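PDB 7O2N: UTP--glucose-1-phosphate uridylyltransferase YngB from Bacillus subtilis, which catalyses the formation of UDP-glucose and diphosphate from UTP and glucose 1-phosphate, supplying glycolipid synthesis and wall teichoic acid glucosylation. Local coordinates for residues Gly131-Met135 / Val203-Tyr207. Sequence-based numbering, arbitrary orientation.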
ATOM      1  N   GLY A 131      -6.556  11.520 -10.396  1.00 49.35           N
ATOM      2  CA  GLY A 131      -5.913  11.447  -9.097  1.00 58.86           C
ATOM      3  C   GLY A 131      -4.406  11.295  -9.195  1.00 54.36           C
ATOM      4  O   GLY A 131      -3.885  10.292  -8.720  1.00 73.33           O
ATOM      5  N   ASP A 132      -3.717  12.278  -9.778  1.00 51.73           N
ATOM      6  CA  ASP A 132      -2.356  11.964 -10.180  1.00 65.83           C
ATOM      7  C   ASP A 132      -1.326  12.695  -9.327  1.00 68.69           C
ATOM      8  O   ASP A 132      -0.126  12.506  -9.511  1.00 81.59           O
ATOM      9  CB  ASP A 132      -2.124  11.904 -11.698  1.00 68.82           C
ATOM     10  CG  ASP A 132      -2.575  13.123 -12.470  1.00 77.83           C
ATOM     11  OD1 ASP A 132      -2.695  14.205 -11.844  1.00 85.39           O
ATOM     12  OD2 ASP A 132      -2.787  12.977 -13.701  1.00 83.54           O
ATOM     13  N   ASP A 133      -1.799  13.453  -8.340  1.00 61.57           N
ATOM     14  CA  ASP A 133      -0.877  14.148  -7.460  1.00 57.94           C
ATOM     15  C   ASP A 133      -1.588  14.463  -6.148  1.00 53.65           C
ATOM     16  O   ASP A 133      -2.806  14.577  -6.123  1.00 62.43           O
ATOM     17  CB  ASP A 133      -0.326  15.397  -8.166  1.00 67.34           C
ATOM     18  CG  ASP A 133      -1.393  16.454  -8.441  1.00 74.62           C
ATOM     19  OD1 ASP A 133      -1.941  16.973  -7.456  1.00 77.39           O
ATOM     20  OD2 ASP A 133      -1.713  16.699  -9.629  1.00 81.01           O
ATOM     21  N   ILE A 134      -0.839  14.651  -5.066  1.00 48.60           N
ATOM     22  CA  ILE A 134      -1.442  15.243  -3.881  1.00 48.94           C
ATOM     23  C   ILE A 134      -0.927  16.677  -3.759  1.00 51.99           C
ATOM     24  O   ILE A 134       0.236  16.938  -4.029  1.00 58.96           O
ATOM     25  CB  ILE A 134      -1.187  14.363  -2.636  1.00 45.87           C
ATOM     26  CG1 ILE A 134      -1.963  13.041  -2.733  1.00 43.73           C
ATOM     27  CG2 ILE A 134      -1.424  15.103  -1.322  1.00 36.18           C
ATOM     28  CD1 ILE A 134      -1.289  11.838  -2.048  1.00 41.89           C
ATOM     29  N   MET A 135      -1.824  17.605  -3.411  1.00 52.33           N
ATOM     30  CA  MET A 135      -1.505  19.004  -3.182  1.00 49.86           C
ATOM     31  C   MET A 135      -1.664  19.296  -1.694  1.00 58.21           C
ATOM     32  O   MET A 135      -2.702  19.003  -1.099  1.00 70.47           O
ATOM     33  CB  MET A 135      -2.479  19.898  -3.942  1.00 54.04           C
ATOM     34  CG  MET A 135      -2.257  19.906  -5.432  1.00 64.15           C
ATOM     35  SD  MET A 135      -1.343  21.332  -6.044  1.00 72.01           S
ATOM     36  CE  MET A 135      -0.308  21.631  -4.616  1.00 70.10           C
ATOM     37  N   VAL A 203      -1.339  21.292 -16.941  1.00 60.48           N
ATOM     38  CA  VAL A 203      -2.596  21.127 -16.217  1.00 66.38           C
ATOM     39  C   VAL A 203      -2.442  19.952 -15.259  1.00 63.55           C
ATOM     40  O   VAL A 203      -1.958  18.888 -15.659  1.00 62.21           O
ATOM     41  CB  VAL A 203      -3.822  20.950 -17.142  1.00 64.36           C
ATOM     42  CG1 VAL A 203      -3.754  21.887 -18.345  1.00 57.84           C
ATOM     43  CG2 VAL A 203      -3.985  19.503 -17.605  1.00 73.50           C
ATOM     44  N   MET A 204      -2.897  20.154 -14.015  1.00 57.49           N
ATOM     45  CA  MET A 204      -2.609  19.209 -12.946  1.00 59.16           C
ATOM     46  C   MET A 204      -3.871  18.461 -12.507  1.00 58.65           C
ATOM     47  O   MET A 204      -4.287  18.581 -11.344  1.00 53.77           O
ATOM     48  CB  MET A 204      -1.939  19.912 -11.755  1.00 62.05           C
ATOM     49  CG  MET A 204      -0.732  20.767 -12.151  1.00 59.97           C
ATOM     50  SD  MET A 204       0.821  19.867 -12.471  1.00 58.81           S
ATOM     51  CE  MET A 204       0.218  18.425 -13.346  1.00 68.30           C
ATOM     52  N   GLY A 205      -4.450  17.700 -13.463  1.00 50.21           N
ATOM     53  CA  GLY A 205      -5.691  16.944 -13.338  1.00 56.46           C
ATOM     54  C   GLY A 205      -6.712  17.557 -12.376  1.00 58.51           C
ATOM     55  O   GLY A 205      -7.279  16.882 -11.522  1.00 61.45           O
ATOM     56  N   ARG A 206      -6.931  18.866 -12.504  1.00 60.02           N
ATOM     57  CA  ARG A 206      -8.034  19.543 -11.840  1.00 58.29           C
ATOM     58  C   ARG A 206      -8.773  20.350 -12.900  1.00 61.05           C
ATOM     59  O   ARG A 206      -8.137  20.964 -13.750  1.00 59.95           O
ATOM     60  CB  ARG A 206      -7.515  20.366 -10.667  1.00 47.02           C
ATOM     61  CG  ARG A 206      -6.948  19.490  -9.569  1.00 42.27           C
ATOM     62  CD  ARG A 206      -6.527  20.277  -8.344  1.00 46.77           C
ATOM     63  NE  ARG A 206      -5.863  19.412  -7.375  1.00 49.92           N
ATOM     64  CZ  ARG A 206      -4.699  18.778  -7.573  1.00 54.76           C
ATOM     65  NH1 ARG A 206      -4.048  18.868  -8.730  1.00 53.50           N
ATOM     66  NH2 ARG A 206      -4.211  18.029  -6.600  1.00 52.41           N
ATOM     67  N   TYR A 207     -10.109  20.236 -12.912  1.00 62.65           N
ATOM     68  CA  TYR A 207     -10.949  20.978 -13.844  1.00 58.97           C
ATOM     69  C   TYR A 207     -12.247  21.366 -13.144  1.00 54.05           C
ATOM     70  O   TYR A 207     -12.721  20.626 -12.294  1.00 54.70           O
ATOM     71  CB  TYR A 207     -11.307  20.151 -15.076  1.00 45.58           C
ATOM     72  CG  TYR A 207     -10.170  19.481 -15.796  1.00 51.34           C
ATOM     73  CD1 TYR A 207      -9.470  18.413 -15.241  1.00 53.92           C
ATOM     74  CD2 TYR A 207      -9.859  19.837 -17.102  1.00 55.97           C
ATOM     75  CE1 TYR A 207      -8.452  17.764 -15.936  1.00 52.69           C
ATOM     76  CE2 TYR A 207      -8.865  19.185 -17.826  1.00 52.52           C
ATOM     77  CZ  TYR A 207      -8.149  18.152 -17.235  1.00 54.06           C
ATOM     78  OH  TYR A 207      -7.171  17.515 -17.945  1.00 51.08           O
TER
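A buried arginine can be accommodated by giving its charge several acceptors at once, and R206 illustrates the principle. Its NH2 lies 2.6 Å from OD1 of D133, a salt bridge with good hydrogen-bond geometry. NH1 of R206 adds weak bonds to the same carboxylate, 3.1 Å to D133 OD1 and 3.3 Å to D133 OD2, so the guanidinium meets it edge-on. The side chain also curls back past G205 to the preceding strand: NH1 of R206 lies 2.6 Å from the carbonyl O of M204, a weak bond because the angle is poor. E44, in helix 37-47, forms a further salt bridge through NE.

Nonpolar atoms close in around this charge. CG of M135 sits over one face of the guanidinium, only 3.0 Å from NH2 of R206, while CB of M204 lies 3.9 Å from OD2 of D133. The chain turns a corner at G205, whose positive phi (30°) and lack of a side chain suit the spot: a CB here would point at D132, whose OD1 is 4.2 Å from the G205 N.

D132 and D133 lie in the loop and strand that follow strand 125-129 of the GT-A-type nucleotidyltransferase domain; D133 takes the salt bridge, while D132 only approaches G205. The contact joins two sheets through side chains: strand 133-136 pairs with 251-254, whereas 206-210 runs antiparallel to 125-129 in the large mixed sheet. Helix 141-152 covers R206 with A141 and L145, and strand 156-161 lies against M135 through Q160.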